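Local coordinates for protein H subunit of photosynthetic reaction center complex (Rhodopseudomonas palustris, PDB 6Z5S) that forms the H subunit of the photosynthetic reaction centre, probably capping its cytoplasmic side and helping to shape the environment through which protons reach the quinone site, at residues V182-L190 and Q214-S222; P102-G110 and Y238-A246. All coordinates share one frame; numbering follows the deposited sequence.

Contact 1. Residues V182-L190 and Q214-S222; sequences VAKSRKRVL and QFAGVPTTS
Val189 and Val218 meet flank to flank, CB of Val189 lying 3.8 Å from CB of Val218, and around this pair the apolar part of the contact is built. Val189 turns CG1 anti to its own carbonyl carbon (chi1 -67°), which carries that branch 3.7 Å from Thr220 CG2. The Thr220 methyl also receives the aliphatic run of Lys187, crossing it at about a right angle with CD of Lys187 3.8 Å from CG2 of Thr220. At the other end Val182 offers CG2, placed 4.0 Å from Ala216 CA, with the CB atoms of Phe215 and Ala216 a little farther off.

A second group of contacts sets methyls against peptide oxygens. CG2 of Val189 approaches Phe215 O at 3.7 Å, and, from the loop, CG1 of Val218 lies 3.5 Å from Leu190 O. The lysine chain bends at chi3, bringing its ammonium end close to the carbonyl of Ala216, though the modelled position of that end is doubtful.

The two segments are not joined by hydrogen bonds, but each is shaped by bonds of its own. Val182 N donates to Lys187 O (2.7 Å), closing the loop of the hairpin formed by strands 174-182 and 188-192, while Gly217 N bonds back to Gln214 O across the 3-10 turn. Arg186 in the hairpin loop pairs with Glu181.

The arrangement is a loop packed on an outermost strand of the antiparallel sheet in the PRC-barrel domain. Strand 188-192 is bonded to strand 174-182 through Val189 and Val180. The 214-222 loop packs along Val189 and Leu190 and leads on to helix 229-245, whose Tyr238 and Tyr239 pack on Val218 and whose Ile235 touches Leu190.

Contact 2. Residues P102-G110 and Y238-A246; sequences PFADGVGPG and YYGAGTLYA
Phe103 fits as a knob into a hole made by Tyr238, Ala241, Gly242 and Tyr245, and the path of its side chain takes in most of one flank of the contact. CB starts beside the tyrosine ring, 3.8 Å from Tyr238 CE1. With CG anti to the carbonyl carbon (chi1 -76°), the ring is directed in among those four residues. Its CD2 atom comes over the face of Tyr238, making a T-shaped (edge-to-face) pair with the Phe103 and Tyr238 centroids 5.1 Å apart and the planes at 61°. Next to it, CE2 reaches Tyr238 O at 3.5 Å, whereas CE1 on the other side of the ring lies 3.9 Å from Tyr245 CB. The tip, CZ, ends 3.7 Å from Gly242 CA, and Ala246 CB closes the ring edge near its plane. One face is covered by the Ala241 methyl in a CH-pi contact.

The other flank belongs to two prolines. CG of Pro102 stands 3.7 Å from the centroid of the Tyr245 ring, 21° off its normal, and Leu244 CD2 lies over the opposite face of that ring. Pro109 crosses Leu244 at about a right angle, its CG 3.6 Å from Leu244 CB. Between the flanks Gly110 brings its CA against the Ala241 methyl, a close backbone approach that glycine permits. Gly240 O receives both the backbone N and, at 2.8 Å, the OG1 of Thr243.

The contact thus joins helix 102-105 and the turn after it, from the H-chain N-terminal region, to the C-terminal end of the late helix 229-245. Chains of other proteins also meet the subunit here, on the Gly108 and Pro109 side. Pro98 of strand 96-98 touches both Val107 and Tyr245, while Tyr239 faces strand 188-192.

Overall arrangement
Helix 229-245 ties the two contacts together. In contact 2 it receives the 102-110 segment, and its tyrosines point back to contact 1: Tyr238 OH probably bonds to Gln214 O and Tyr239 OH to Leu190 O. Contact 1 lies at the margin of the sheet, with buried valines and, at its border, a partly exposed lysine and an exposed threonine, whereas contact 2 sits nearer the centre of the chain and relies on aromatic rings, prolines and glycines. Segment 102-110 of contact 2 belongs to the N-terminal region family, and segment 182-190 of contact 1 to the PRC-barrel domain. Other protein chains border contact 2 but touch neither segment of contact 1.

Contact 1. Residues V182-L190 and Q214-S222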
ATOM      1  N   VAL D 182       1.532  38.719 -26.749  1.00 93.00           N
ATOM      2  CA  VAL D 182       0.112  38.920 -26.975  1.00 93.00           C
ATOM      3  C   VAL D 182      -0.095  39.493 -28.377  1.00 93.00           C
ATOM      4  O   VAL D 182       0.843  39.962 -29.034  1.00 93.00           O
ATOM      5  CB  VAL D 182      -0.477  39.838 -25.892  1.00 93.00           C
ATOM      6  CG1 VAL D 182      -0.010  41.255 -26.104  1.00 93.00           C
ATOM      7  CG2 VAL D 182      -1.996  39.737 -25.835  1.00 93.00           C
ATOM      8  N   ALA D 183      -1.345  39.453 -28.837  1.00 96.95           N
ATOM      9  CA  ALA D 183      -1.663  39.616 -30.250  1.00 96.95           C
ATOM     10  C   ALA D 183      -1.100  40.893 -30.861  1.00 96.95           C
ATOM     11  O   ALA D 183      -0.250  40.830 -31.755  1.00 96.95           O
ATOM     12  CB  ALA D 183      -3.177  39.579 -30.451  1.00 96.95           C
ATOM     13  N   LYS D 184      -1.553  42.052 -30.397  1.00 99.76           N
ATOM     14  CA  LYS D 184      -1.166  43.315 -31.013  1.00 99.76           C
ATOM     15  C   LYS D 184      -1.061  44.430 -29.986  1.00 99.76           C
ATOM     16  O   LYS D 184      -1.525  45.551 -30.206  1.00 99.76           O
ATOM     17  CB  LYS D 184      -2.132  43.684 -32.135  1.00 99.76           C
ATOM     18  CG  LYS D 184      -3.587  43.741 -31.723  1.00 99.76           C
ATOM     19  CD  LYS D 184      -4.447  44.124 -32.911  1.00 99.76           C
ATOM     20  CE  LYS D 184      -4.393  43.044 -33.976  1.00 99.76           C
ATOM     21  NZ  LYS D 184      -4.925  41.749 -33.483  1.00 99.76           N
ATOM     22  N   SER D 185      -0.438  44.146 -28.850  1.00100.29           N
ATOM     23  CA  SER D 185      -0.132  45.195 -27.892  1.00100.29           C
ATOM     24  C   SER D 185       1.307  45.145 -27.411  1.00100.29           C
ATOM     25  O   SER D 185       1.672  45.939 -26.538  1.00100.29           O
ATOM     26  CB  SER D 185      -1.078  45.124 -26.681  1.00100.29           C
ATOM     27  OG  SER D 185      -0.581  44.254 -25.682  1.00100.29           O
ATOM     28  N   ARG D 186       2.131  44.254 -27.956  1.00 99.42           N
ATOM     29  CA  ARG D 186       3.535  44.117 -27.582  1.00 99.42           C
ATOM     30  C   ARG D 186       3.680  43.923 -26.074  1.00 99.42           C
ATOM     31  O   ARG D 186       4.268  44.734 -25.358  1.00 99.42           O
ATOM     32  CB  ARG D 186       4.356  45.307 -28.078  1.00 99.42           C
ATOM     33  CG  ARG D 186       4.425  45.410 -29.593  1.00 99.42           C
ATOM     34  CD  ARG D 186       5.363  44.372 -30.201  1.00 99.42           C
ATOM     35  NE  ARG D 186       4.753  43.045 -30.282  1.00 99.42           N
ATOM     36  CZ  ARG D 186       3.852  42.684 -31.191  1.00 99.42           C
ATOM     37  NH1 ARG D 186       3.446  43.550 -32.111  1.00 99.42           N
ATOM     38  NH2 ARG D 186       3.353  41.456 -31.183  1.00 99.42           N
ATOM     39  N   LYS D 187       3.114  42.818 -25.604  1.00 89.86           N
ATOM     40  CA  LYS D 187       3.166  42.451 -24.200  1.00 89.86           C
ATOM     41  C   LYS D 187       3.335  40.946 -24.101  1.00 89.86           C
ATOM     42  O   LYS D 187       2.753  40.196 -24.888  1.00 89.86           O
ATOM     43  CB  LYS D 187       1.904  42.897 -23.460  1.00 89.86           C
ATOM     44  CG  LYS D 187       1.892  42.543 -21.987  1.00 89.86           C
ATOM     45  CD  LYS D 187       0.571  42.920 -21.348  1.00 89.86           C
ATOM     46  CE  LYS D 187      -0.593  42.311 -22.103  1.00 89.86           C
ATOM     47  NZ  LYS D 187      -1.887  42.610 -21.440  1.00 89.86           N
ATOM     48  N   ARG D 188       4.136  40.513 -23.137  1.00 83.17           N
ATOM     49  CA  ARG D 188       4.442  39.106 -22.941  1.00 83.17           C
ATOM     50  C   ARG D 188       3.788  38.621 -21.658  1.00 83.17           C
ATOM     51  O   ARG D 188       3.970  39.225 -20.597  1.00 83.17           O
ATOM     52  CB  ARG D 188       5.952  38.884 -22.891  1.00 83.17           C
ATOM     53  CG  ARG D 188       6.657  39.313 -24.154  1.00 83.17           C
ATOM     54  CD  ARG D 188       8.144  39.053 -24.071  1.00 83.17           C
ATOM     55  NE  ARG D 188       8.751  39.020 -25.397  1.00 83.17           N
ATOM     56  CZ  ARG D 188      10.022  38.718 -25.630  1.00 83.17           C
ATOM     57  NH1 ARG D 188      10.831  38.424 -24.622  1.00 83.17           N
ATOM     58  NH2 ARG D 188      10.485  38.711 -26.871  1.00 83.17           N
ATOM     59  N   VAL D 189       3.026  37.539 -21.762  1.00 69.94           N
ATOM     60  CA  VAL D 189       2.339  36.958 -20.618  1.00 69.94           C
ATOM     61  C   VAL D 189       2.685  35.481 -20.529  1.00 69.94           C
ATOM     62  O   VAL D 189       2.963  34.825 -21.535  1.00 69.94           O
ATOM     63  CB  VAL D 189       0.814  37.153 -20.707  1.00 69.94           C
ATOM     64  CG1 VAL D 189       0.472  38.618 -20.582  1.00 69.94           C
ATOM     65  CG2 VAL D 189       0.294  36.595 -22.008  1.00 69.94           C
ATOM     66  N   LEU D 190       2.666  34.954 -19.315  1.00 61.26           N
ATOM     67  CA  LEU D 190       2.998  33.557 -19.110  1.00 61.26           C
ATOM     68  C   LEU D 190       1.761  32.687 -19.262  1.00 61.26           C
ATOM     69  O   LEU D 190       0.635  33.118 -19.009  1.00 61.26           O
ATOM     70  CB  LEU D 190       3.621  33.346 -17.734  1.00 61.26           C
ATOM     71  CG  LEU D 190       5.066  33.824 -17.618  1.00 61.26           C
ATOM     72  CD1 LEU D 190       5.581  33.597 -16.222  1.00 61.26           C
ATOM     73  CD2 LEU D 190       5.934  33.110 -18.628  1.00 61.26           C
ATOM     74  N   GLN D 214      -8.733  37.198 -23.977  1.00 72.79           N
ATOM     75  CA  GLN D 214      -8.428  37.215 -22.554  1.00 72.79           C
ATOM     76  C   GLN D 214      -6.941  37.110 -22.264  1.00 72.79           C
ATOM     77  O   GLN D 214      -6.527  37.404 -21.139  1.00 72.79           O
ATOM     78  CB  GLN D 214      -9.171  36.084 -21.853  1.00 72.79           C
ATOM     79  CG  GLN D 214     -10.667  36.168 -22.010  1.00 72.79           C
ATOM     80  CD  GLN D 214     -11.403  35.372 -20.965  1.00 72.79           C
ATOM     81  OE1 GLN D 214     -11.822  34.246 -21.210  1.00 72.79           O
ATOM     82  NE2 GLN D 214     -11.563  35.955 -19.788  1.00 72.79           N
ATOM     83  N   PHE D 215      -6.130  36.713 -23.243  1.00 70.89           N
ATOM     84  CA  PHE D 215      -4.690  36.682 -23.039  1.00 70.89           C
ATOM     85  C   PHE D 215      -4.128  38.059 -22.744  1.00 70.89           C
ATOM     86  O   PHE D 215      -3.005  38.162 -22.240  1.00 70.89           O
ATOM     87  CB  PHE D 215      -4.002  36.084 -24.259  1.00 70.89           C
ATOM     88  CG  PHE D 215      -4.185  34.612 -24.383  1.00 70.89           C
ATOM     89  CD1 PHE D 215      -3.341  33.744 -23.728  1.00 70.89           C
ATOM     90  CD2 PHE D 215      -5.212  34.092 -25.143  1.00 70.89           C
ATOM     91  CE1 PHE D 215      -3.510  32.388 -23.834  1.00 70.89           C
ATOM     92  CE2 PHE D 215      -5.387  32.736 -25.251  1.00 70.89           C
ATOM     93  CZ  PHE D 215      -4.534  31.882 -24.597  1.00 70.89           C
ATOM     94  N   ALA D 216      -4.873  39.119 -23.042  1.00 70.97           N
ATOM     95  CA  ALA D 216      -4.413  40.447 -22.665  1.00 70.97           C
ATOM     96  C   ALA D 216      -4.447  40.642 -21.156  1.00 70.97           C
ATOM     97  O   ALA D 216      -3.627  41.387 -20.611  1.00 70.97           O
ATOM     98  CB  ALA D 216      -5.260  41.512 -23.355  1.00 70.97           C
ATOM     99  N   GLY D 217      -5.368  39.977 -20.468  1.00 63.83           N
ATOM    100  CA  GLY D 217      -5.549  40.181 -19.049  1.00 63.83           C
ATOM    101  C   GLY D 217      -4.745  39.291 -18.137  1.00 63.83           C
ATOM    102  O   GLY D 217      -4.839  39.440 -16.916  1.00 63.83           O
ATOM    103  N   VAL D 218      -3.962  38.367 -18.681  1.00 60.91           N
ATOM    104  CA  VAL D 218      -3.146  37.490 -17.836  1.00 60.91           C
ATOM    105  C   VAL D 218      -2.196  38.342 -17.005  1.00 60.91           C
ATOM    106  O   VAL D 218      -1.551  39.257 -17.549  1.00 60.91           O
ATOM    107  CB  VAL D 218      -2.371  36.485 -18.701  1.00 60.91           C
ATOM    108  CG1 VAL D 218      -1.485  35.609 -17.847  1.00 60.91           C
ATOM    109  CG2 VAL D 218      -3.333  35.640 -19.505  1.00 60.91           C
ATOM    110  N   PRO D 219      -2.079  38.109 -15.698  1.00 60.29           N
ATOM    111  CA  PRO D 219      -1.195  38.943 -14.876  1.00 60.29           C
ATOM    112  C   PRO D 219       0.254  38.814 -15.318  1.00 60.29           C
ATOM    113  O   PRO D 219       0.791  37.712 -15.430  1.00 60.29           O
ATOM    114  CB  PRO D 219      -1.405  38.393 -13.462  1.00 60.29           C
ATOM    115  CG  PRO D 219      -2.688  37.665 -13.517  1.00 60.29           C
ATOM    116  CD  PRO D 219      -2.784  37.104 -14.892  1.00 60.29           C
ATOM    117  N   THR D 220       0.883  39.953 -15.571  1.00 64.09           N
ATOM    118  CA  THR D 220       2.241  39.980 -16.087  1.00 64.09           C
ATOM    119  C   THR D 220       3.256  39.990 -14.954  1.00 64.09           C
ATOM    120  O   THR D 220       3.023  40.558 -13.886  1.00 64.09           O
ATOM    121  CB  THR D 220       2.454  41.202 -16.975  1.00 64.09           C
ATOM    122  OG1 THR D 220       2.217  42.388 -16.211  1.00 64.09           O
ATOM    123  CG2 THR D 220       1.506  41.169 -18.150  1.00 64.09           C
ATOM    124  N   THR D 221       4.397  39.357 -15.205  1.00 66.33           N
ATOM    125  CA  THR D 221       5.483  39.328 -14.238  1.00 66.33           C
ATOM    126  C   THR D 221       6.248  40.644 -14.257  1.00 66.33           C
ATOM    127  O   THR D 221       6.434  41.256 -15.311  1.00 66.33           O
ATOM    128  CB  THR D 221       6.423  38.160 -14.533  1.00 66.33           C
ATOM    129  OG1 THR D 221       7.577  38.248 -13.694  1.00 66.33           O
ATOM    130  CG2 THR D 221       6.852  38.168 -15.985  1.00 66.33           C
ATOM    131  N   SER D 222       6.687  41.082 -13.077  1.00 67.50           N
ATOM    132  CA  SER D 222       7.319  42.393 -12.968  1.00 67.50           C
ATOM    133  C   SER D 222       8.703  42.390 -13.601  1.00 67.50           C
ATOM    134  O   SER D 222       9.033  43.277 -14.396  1.00 67.50           O
ATOM    135  CB  SER D 222       7.395  42.820 -11.506  1.00 67.50           C
ATOM    136  OG  SER D 222       8.192  41.922 -10.762  1.00 67.50           O
TER

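Contact 2. Residues P102-G110 and Y238-A246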
ATOM      1  N   PRO D 102     -14.445  37.951 -11.684  1.00 52.78           N
ATOM      2  CA  PRO D 102     -13.697  36.921 -10.950  1.00 52.78           C
ATOM      3  C   PRO D 102     -12.310  36.665 -11.499  1.00 52.78           C
ATOM      4  O   PRO D 102     -11.502  36.024 -10.818  1.00 52.78           O
ATOM      5  CB  PRO D 102     -14.589  35.683 -11.085  1.00 52.78           C
ATOM      6  CG  PRO D 102     -15.362  35.923 -12.319  1.00 52.78           C
ATOM      7  CD  PRO D 102     -15.606  37.392 -12.388  1.00 52.78           C
ATOM      8  N   PHE D 103     -12.006  37.130 -12.710  1.00 53.36           N
ATOM      9  CA  PHE D 103     -10.650  36.999 -13.227  1.00 53.36           C
ATOM     10  C   PHE D 103      -9.706  37.969 -12.537  1.00 53.36           C
ATOM     11  O   PHE D 103      -8.559  37.622 -12.241  1.00 53.36           O
ATOM     12  CB  PHE D 103     -10.639  37.221 -14.735  1.00 53.36           C
ATOM     13  CG  PHE D 103     -11.164  36.063 -15.513  1.00 53.36           C
ATOM     14  CD1 PHE D 103     -12.515  35.925 -15.734  1.00 53.36           C
ATOM     15  CD2 PHE D 103     -10.308  35.114 -16.022  1.00 53.36           C
ATOM     16  CE1 PHE D 103     -13.001  34.861 -16.446  1.00 53.36           C
ATOM     17  CE2 PHE D 103     -10.791  34.047 -16.736  1.00 53.36           C
ATOM     18  CZ  PHE D 103     -12.139  33.924 -16.949  1.00 53.36           C
ATOM     19  N   ALA D 104     -10.169  39.187 -12.271  1.00 54.91           N
ATOM     20  CA  ALA D 104      -9.347  40.182 -11.599  1.00 54.91           C
ATOM     21  C   ALA D 104      -9.438  40.095 -10.085  1.00 54.91           C
ATOM     22  O   ALA D 104      -8.459  40.395  -9.395  1.00 54.91           O
ATOM     23  CB  ALA D 104      -9.745  41.587 -12.050  1.00 54.91           C
ATOM     24  N   ASP D 105     -10.590  39.690  -9.553  1.00 53.61           N
ATOM     25  CA  ASP D 105     -10.737  39.595  -8.108  1.00 53.61           C
ATOM     26  C   ASP D 105      -9.938  38.438  -7.535  1.00 53.61           C
ATOM     27  O   ASP D 105      -9.451  38.523  -6.402  1.00 53.61           O
ATOM     28  CB  ASP D 105     -12.207  39.436  -7.742  1.00 53.61           C
ATOM     29  CG  ASP D 105     -13.074  40.508  -8.347  1.00 53.61           C
ATOM     30  OD1 ASP D 105     -12.522  41.525  -8.812  1.00 53.61           O
ATOM     31  OD2 ASP D 105     -14.307  40.328  -8.370  1.00 53.61           O
ATOM     32  N   GLY D 106      -9.790  37.357  -8.291  1.00 49.01           N
ATOM     33  CA  GLY D 106      -9.172  36.170  -7.753  1.00 49.01           C
ATOM     34  C   GLY D 106     -10.082  35.478  -6.764  1.00 49.01           C
ATOM     35  O   GLY D 106      -9.743  35.339  -5.587  1.00 49.01           O
ATOM     36  N   VAL D 107     -11.255  35.054  -7.229  1.00 44.01           N
ATOM     37  CA  VAL D 107     -12.229  34.368  -6.395  1.00 44.01           C
ATOM     38  C   VAL D 107     -12.649  33.087  -7.094  1.00 44.01           C
ATOM     39  O   VAL D 107     -12.539  32.949  -8.313  1.00 44.01           O
ATOM     40  CB  VAL D 107     -13.460  35.242  -6.089  1.00 44.01           C
ATOM     41  CG1 VAL D 107     -13.044  36.497  -5.366  1.00 44.01           C
ATOM     42  CG2 VAL D 107     -14.194  35.580  -7.360  1.00 44.01           C
ATOM     43  N   GLY D 108     -13.132  32.140  -6.299  1.00 40.97           N
ATOM     44  CA  GLY D 108     -13.572  30.867  -6.813  1.00 40.97           C
ATOM     45  C   GLY D 108     -12.431  30.051  -7.371  1.00 40.97           C
ATOM     46  O   GLY D 108     -11.331  30.025  -6.818  1.00 40.97           O
ATOM     47  N   PRO D 109     -12.676  29.359  -8.485  1.00 41.73           N
ATOM     48  CA  PRO D 109     -11.578  28.674  -9.180  1.00 41.73           C
ATOM     49  C   PRO D 109     -10.463  29.604  -9.609  1.00 41.73           C
ATOM     50  O   PRO D 109      -9.385  29.120  -9.966  1.00 41.73           O
ATOM     51  CB  PRO D 109     -12.270  28.050 -10.394  1.00 41.73           C
ATOM     52  CG  PRO D 109     -13.671  27.925  -9.994  1.00 41.73           C
ATOM     53  CD  PRO D 109     -13.976  29.079  -9.108  1.00 41.73           C
ATOM     54  N   GLY D 110     -10.679  30.913  -9.586  1.00 41.99           N
ATOM     55  CA  GLY D 110      -9.657  31.877  -9.913  1.00 41.99           C
ATOM     56  C   GLY D 110      -8.932  32.466  -8.729  1.00 41.99           C
ATOM     57  O   GLY D 110      -8.224  33.465  -8.892  1.00 41.99           O
ATOM     58  N   TYR D 238      -5.568  33.052 -12.793  1.00 55.04           N
ATOM     59  CA  TYR D 238      -6.250  33.650 -13.930  1.00 55.04           C
ATOM     60  C   TYR D 238      -6.686  32.582 -14.912  1.00 55.04           C
ATOM     61  O   TYR D 238      -7.771  32.667 -15.494  1.00 55.04           O
ATOM     62  CB  TYR D 238      -5.344  34.666 -14.618  1.00 55.04           C
ATOM     63  CG  TYR D 238      -6.021  35.394 -15.746  1.00 55.04           C
ATOM     64  CD1 TYR D 238      -6.719  36.563 -15.516  1.00 55.04           C
ATOM     65  CD2 TYR D 238      -5.968  34.908 -17.039  1.00 55.04           C
ATOM     66  CE1 TYR D 238      -7.341  37.226 -16.539  1.00 55.04           C
ATOM     67  CE2 TYR D 238      -6.591  35.563 -18.065  1.00 55.04           C
ATOM     68  CZ  TYR D 238      -7.273  36.722 -17.811  1.00 55.04           C
ATOM     69  OH  TYR D 238      -7.896  37.383 -18.839  1.00 55.04           O
ATOM     70  N   TYR D 239      -5.857  31.564 -15.108  1.00 54.78           N
ATOM     71  CA  TYR D 239      -6.257  30.509 -16.030  1.00 54.78           C
ATOM     72  C   TYR D 239      -7.281  29.562 -15.420  1.00 54.78           C
ATOM     73  O   TYR D 239      -8.146  29.055 -16.137  1.00 54.78           O
ATOM     74  CB  TYR D 239      -5.036  29.739 -16.510  1.00 54.78           C
ATOM     75  CG  TYR D 239      -4.266  30.501 -17.547  1.00 54.78           C
ATOM     76  CD1 TYR D 239      -4.654  30.488 -18.872  1.00 54.78           C
ATOM     77  CD2 TYR D 239      -3.166  31.258 -17.197  1.00 54.78           C
ATOM     78  CE1 TYR D 239      -3.953  31.194 -19.819  1.00 54.78           C
ATOM     79  CE2 TYR D 239      -2.463  31.961 -18.133  1.00 54.78           C
ATOM     80  CZ  TYR D 239      -2.860  31.927 -19.441  1.00 54.78           C
ATOM     81  OH  TYR D 239      -2.147  32.638 -20.369  1.00 54.78           O
ATOM     82  N   GLY D 240      -7.211  29.315 -14.114  1.00 51.77           N
ATOM     83  CA  GLY D 240      -8.215  28.491 -13.473  1.00 51.77           C
ATOM     84  C   GLY D 240      -9.577  29.140 -13.391  1.00 51.77           C
ATOM     85  O   GLY D 240     -10.583  28.430 -13.330  1.00 51.77           O
ATOM     86  N   ALA D 241      -9.631  30.470 -13.370  1.00 50.41           N
ATOM     87  CA  ALA D 241     -10.920  31.150 -13.345  1.00 50.41           C
ATOM     88  C   ALA D 241     -11.758  30.796 -14.559  1.00 50.41           C
ATOM     89  O   ALA D 241     -12.984  30.694 -14.461  1.00 50.41           O
ATOM     90  CB  ALA D 241     -10.719  32.659 -13.266  1.00 50.41           C
ATOM     91  N   GLY D 242     -11.117  30.593 -15.708  1.00 54.57           N
ATOM     92  CA  GLY D 242     -11.845  30.261 -16.912  1.00 54.57           C
ATOM     93  C   GLY D 242     -12.555  28.930 -16.857  1.00 54.57           C
ATOM     94  O   GLY D 242     -13.503  28.716 -17.616  1.00 54.57           O
ATOM     95  N   THR D 243     -12.124  28.031 -15.975  1.00 51.01           N
ATOM     96  CA  THR D 243     -12.780  26.736 -15.864  1.00 51.01           C
ATOM     97  C   THR D 243     -14.216  26.859 -15.387  1.00 51.01           C
ATOM     98  O   THR D 243     -14.990  25.911 -15.534  1.00 51.01           O
ATOM     99  CB  THR D 243     -12.001  25.825 -14.916  1.00 51.01           C
ATOM    100  OG1 THR D 243     -12.230  26.234 -13.564  1.00 51.01           O
ATOM    101  CG2 THR D 243     -10.516  25.888 -15.213  1.00 51.01           C
ATOM    102  N   LEU D 244     -14.594  28.001 -14.828  1.00 50.11           N
ATOM    103  CA  LEU D 244     -15.947  28.161 -14.326  1.00 50.11           C
ATOM    104  C   LEU D 244     -16.600  29.425 -14.861  1.00 50.11           C
ATOM    105  O   LEU D 244     -17.821  29.473 -15.023  1.00 50.11           O
ATOM    106  CB  LEU D 244     -15.943  28.187 -12.802  1.00 50.11           C
ATOM    107  CG  LEU D 244     -17.273  27.879 -12.127  1.00 50.11           C
ATOM    108  CD1 LEU D 244     -17.588  26.410 -12.253  1.00 50.11           C
ATOM    109  CD2 LEU D 244     -17.237  28.295 -10.679  1.00 50.11           C
ATOM    110  N   TYR D 245     -15.805  30.455 -15.135  1.00 51.83           N
ATOM    111  CA  TYR D 245     -16.350  31.763 -15.448  1.00 51.83           C
ATOM    112  C   TYR D 245     -16.151  32.198 -16.889  1.00 51.83           C
ATOM    113  O   TYR D 245     -16.783  33.172 -17.309  1.00 51.83           O
ATOM    114  CB  TYR D 245     -15.744  32.821 -14.524  1.00 51.83           C
ATOM    115  CG  TYR D 245     -16.074  32.612 -13.076  1.00 51.83           C
ATOM    116  CD1 TYR D 245     -17.378  32.675 -12.632  1.00 51.83           C
ATOM    117  CD2 TYR D 245     -15.082  32.358 -12.150  1.00 51.83           C
ATOM    118  CE1 TYR D 245     -17.685  32.488 -11.312  1.00 51.83           C
ATOM    119  CE2 TYR D 245     -15.383  32.170 -10.825  1.00 51.83           C
ATOM    120  CZ  TYR D 245     -16.685  32.239 -10.414  1.00 51.83           C
ATOM    121  OH  TYR D 245     -16.989  32.052  -9.093  1.00 51.83           O
ATOM    122  N   ALA D 246     -15.302  31.524 -17.663  1.00 73.78           N
ATOM    123  CA  ALA D 246     -15.129  31.946 -19.052  1.00 73.78           C
ATOM    124  C   ALA D 246     -16.244  31.401 -19.935  1.00 73.78           C
ATOM    125  O   ALA D 246     -17.120  32.154 -20.375  1.00 73.78           O
ATOM    126  CB  ALA D 246     -13.760  31.504 -19.577  1.00 73.78           C
TER